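Local coordinates for protein sensor-type histidine kinase PrrB (Mycobacterium tuberculosis, PDB 1YSR) that probably acts as the sensor kinase of a two-component system, using ATP to phosphorylate a histidine, this piece being its C-terminal ATP-binding domain, at residues D9-D15 against L32-T37. Numbering follows the deposited sequence.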
ATOM      1  N   ASP A   9      -3.916   3.673  -2.675  1.00 29.46           N
ATOM      2  CA  ASP A   9      -5.366   3.453  -2.737  1.00 28.93           C
ATOM      3  C   ASP A   9      -5.818   3.075  -1.344  1.00 28.20           C
ATOM      4  O   ASP A   9      -5.604   1.947  -0.932  1.00 28.10           O
ATOM      5  CB  ASP A   9      -5.680   2.316  -3.720  1.00 27.74           C
ATOM      6  CG  ASP A   9      -7.185   2.018  -3.822  1.00 30.06           C
ATOM      7  OD1 ASP A   9      -7.968   2.336  -2.890  1.00 36.66           O
ATOM      8  OD2 ASP A   9      -7.562   1.373  -4.818  1.00 35.75           O
ATOM      9  N   ILE A  10      -6.358   4.046  -0.620  1.00 28.56           N
ATOM     10  CA  ILE A  10      -6.726   3.866   0.796  1.00 28.80           C
ATOM     11  C   ILE A  10      -7.782   2.792   0.938  1.00 29.74           C
ATOM     12  O   ILE A  10      -7.835   1.982   1.920  1.00 27.99           O
ATOM     13  CB  ILE A  10      -7.312   5.224   1.379  1.00 28.45           C
ATOM     14  CG1 ILE A  10      -6.204   6.275   1.482  1.00 32.59           C
ATOM     15  CG2 ILE A  10      -7.971   5.000   2.732  1.00 35.66           C
ATOM     16  CD1 ILE A  10      -4.936   5.773   2.276  1.00 32.62           C
ATOM     17  N   THR A  11      -8.680   2.790  -0.053  1.00 31.16           N
ATOM     18  CA  THR A  11      -9.777   1.855  -0.056  1.00 31.69           C
ATOM     19  C   THR A  11      -9.300   0.408  -0.166  1.00 32.10           C
ATOM     20  O   THR A  11      -9.733  -0.464   0.620  1.00 32.72           O
ATOM     21  CB  THR A  11     -10.794   2.279  -1.162  1.00 31.05           C
ATOM     22  OG1 THR A  11     -11.135   3.661  -0.956  1.00 38.39           O
ATOM     23  CG2 THR A  11     -12.028   1.424  -1.051  1.00 33.39           C
ATOM     24  N   ASP A  12      -8.381   0.131  -1.087  1.00 30.85           N
ATOM     25  CA  ASP A  12      -7.806  -1.193  -1.228  1.00 32.60           C
ATOM     26  C   ASP A  12      -6.996  -1.558   0.008  1.00 30.34           C
ATOM     27  O   ASP A  12      -7.003  -2.710   0.439  1.00 30.48           O
ATOM     28  CB  ASP A  12      -6.894  -1.223  -2.488  1.00 33.86           C
ATOM     29  CG  ASP A  12      -6.306  -2.602  -2.775  1.00 40.25           C
ATOM     30  OD1 ASP A  12      -7.066  -3.557  -2.986  1.00 50.24           O
ATOM     31  OD2 ASP A  12      -5.074  -2.735  -2.759  1.00 50.24           O
ATOM     32  N   LEU A  13      -6.250  -0.583   0.560  1.00 27.36           N
ATOM     33  CA  LEU A  13      -5.495  -0.796   1.788  1.00 26.67           C
ATOM     34  C   LEU A  13      -6.423  -1.328   2.896  1.00 27.38           C
ATOM     35  O   LEU A  13      -6.096  -2.283   3.596  1.00 28.06           O
ATOM     36  CB  LEU A  13      -4.826   0.543   2.218  1.00 23.98           C
ATOM     37  CG  LEU A  13      -3.805   0.433   3.391  1.00 27.74           C
ATOM     38  CD1 LEU A  13      -2.789   1.572   3.274  1.00 28.02           C
ATOM     39  CD2 LEU A  13      -4.555   0.641   4.710  1.00 28.59           C
ATOM     40  N   LEU A  14      -7.540  -0.660   3.088  1.00 27.20           N
ATOM     41  CA  LEU A  14      -8.534  -1.111   4.095  1.00 29.08           C
ATOM     42  C   LEU A  14      -9.047  -2.533   3.807  1.00 28.78           C
ATOM     43  O   LEU A  14      -9.234  -3.344   4.721  1.00 27.60           O
ATOM     44  CB  LEU A  14      -9.682  -0.101   4.207  1.00 28.58           C
ATOM     45  CG  LEU A  14      -9.303   1.309   4.748  1.00 30.10           C
ATOM     46  CD1 LEU A  14     -10.523   2.280   4.767  1.00 28.14           C
ATOM     47  CD2 LEU A  14      -8.727   1.208   6.150  1.00 25.73           C
ATOM     48  N   ASP A  15      -9.349  -2.788   2.539  1.00 30.80           N
ATOM     49  CA  ASP A  15      -9.898  -4.096   2.107  1.00 31.60           C
ATOM     50  C   ASP A  15      -8.874  -5.166   2.479  1.00 31.27           C
ATOM     51  O   ASP A  15      -9.234  -6.155   3.072  1.00 29.67           O
ATOM     52  CB  ASP A  15     -10.212  -4.101   0.620  1.00 33.33           C
ATOM     53  CG  ASP A  15     -11.216  -5.208   0.213  1.00 40.37           C
ATOM     54  OD1 ASP A  15     -11.871  -5.831   1.093  1.00 37.95           O
ATOM     55  OD2 ASP A  15     -11.341  -5.405  -1.005  1.00 47.06           O
ATOM     56  N   LEU A  32     -14.376  -4.234   5.197  1.00 33.46           N
ATOM     57  CA  LEU A  32     -14.506  -2.920   4.632  1.00 32.70           C
ATOM     58  C   LEU A  32     -15.944  -2.771   4.181  1.00 35.97           C
ATOM     59  O   LEU A  32     -16.403  -3.530   3.266  1.00 35.10           O
ATOM     60  CB  LEU A  32     -13.638  -2.834   3.385  1.00 34.49           C
ATOM     61  CG  LEU A  32     -13.854  -1.566   2.549  1.00 30.48           C
ATOM     62  CD1 LEU A  32     -13.482  -0.332   3.392  1.00 33.02           C
ATOM     63  CD2 LEU A  32     -13.004  -1.617   1.293  1.00 32.16           C
ATOM     64  N   VAL A  33     -16.604  -1.769   4.750  1.00 34.97           N
ATOM     65  CA  VAL A  33     -17.902  -1.266   4.340  1.00 37.55           C
ATOM     66  C   VAL A  33     -17.854  -0.643   2.932  1.00 37.78           C
ATOM     67  O   VAL A  33     -16.887   0.045   2.594  1.00 36.42           O
ATOM     68  CB  VAL A  33     -18.250  -0.203   5.393  1.00 38.83           C
ATOM     69  CG1 VAL A  33     -18.860   1.059   4.819  1.00 42.55           C
ATOM     70  CG2 VAL A  33     -18.992  -0.830   6.602  1.00 42.44           C
ATOM     71  N   PRO A  34     -18.920  -0.821   2.103  1.00 38.94           N
ATOM     72  CA  PRO A  34     -18.916  -0.287   0.740  1.00 38.50           C
ATOM     73  C   PRO A  34     -18.411   1.153   0.703  1.00 38.91           C
ATOM     74  O   PRO A  34     -18.977   2.006   1.403  1.00 40.19           O
ATOM     75  CB  PRO A  34     -20.424  -0.324   0.365  1.00 41.09           C
ATOM     76  CG  PRO A  34     -20.899  -1.540   1.000  1.00 39.11           C
ATOM     77  CD  PRO A  34     -20.200  -1.512   2.391  1.00 38.70           C
ATOM     78  N   SER A  35     -17.333   1.409  -0.049  1.00 37.54           N
ATOM     79  CA  SER A  35     -16.687   2.728  -0.027  1.00 38.29           C
ATOM     80  C   SER A  35     -16.212   3.096  -1.436  1.00 38.69           C
ATOM     81  O   SER A  35     -15.775   2.236  -2.153  1.00 38.18           O
ATOM     82  CB  SER A  35     -15.434   2.727   0.873  1.00 37.21           C
ATOM     83  OG  SER A  35     -15.669   2.511   2.270  1.00 34.00           O
ATOM     84  N   PRO A  36     -16.211   4.400  -1.775  1.00 40.70           N
ATOM     85  CA  PRO A  36     -15.649   4.750  -3.075  1.00 40.57           C
ATOM     86  C   PRO A  36     -14.173   4.550  -2.978  1.00 40.52           C
ATOM     87  O   PRO A  36     -13.616   4.600  -1.863  1.00 39.10           O
ATOM     88  CB  PRO A  36     -15.917   6.239  -3.184  1.00 42.53           C
ATOM     89  CG  PRO A  36     -15.985   6.735  -1.724  1.00 41.45           C
ATOM     90  CD  PRO A  36     -16.654   5.575  -1.010  1.00 40.83           C
ATOM     91  N   THR A  37     -13.536   4.341  -4.127  1.00 39.80           N
ATOM     92  CA  THR A  37     -12.083   4.298  -4.200  1.00 38.99           C
ATOM     93  C   THR A  37     -11.470   5.649  -3.947  1.00 40.68           C
ATOM     94  O   THR A  37     -11.824   6.644  -4.618  1.00 43.14           O
ATOM     95  CB  THR A  37     -11.603   3.693  -5.545  1.00 39.08           C
ATOM     96  OG1 THR A  37     -11.915   2.306  -5.554  1.00 35.28           O
ATOM     97  CG2 THR A  37     -10.120   3.826  -5.685  1.00 37.95           C
TER
HETATM   98  O   HOH W   1     -10.133   0.448  -4.724  1.00 40.06           O
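In the GHKL-type (Bergerat-fold) ATP-binding domain of this histidine kinase, the first turn and a half of helix 10-24 packs against the loop that leaves strand 29-32, and Thr11 joins the two. Its hydroxyl, OG1, donates to Pro36 O at 2.8 Å, meeting a lone pair in the carbonyl plane at a C=O...donor angle of 132°. With chi1 at -53°, OG1 lies beside its own backbone N while CG2 stands anti to that N, which leaves the methyl 4.0 Å from Leu32 CD2. Of the two branches of Leu32, CD1 meets Leu14 CB at 3.9 Å, while CD2 meets both Thr11 O, at 3.5 Å, and Asp15 CB, at 3.8 Å. At the helix start, N-cap Asp9 accepts from Asp12 N through OD1 (2.9 Å), the N-H arriving from above the carboxylate plane. Its other oxygen, OD2, takes a hydrogen bond from a water at 2.7 Å that also bonds Thr37 OG1, and Thr37 CG2 lies 3.6 Å from Asp9 OD2. Beyond the pair, Cys38 N hydrogen-bonds Thr11 OG1, Ser35 OG bonds Ala71 N on strand 66-74, and Leu14 packs on Val51 of helix 44-61 and on Ile80 of strand 77-84.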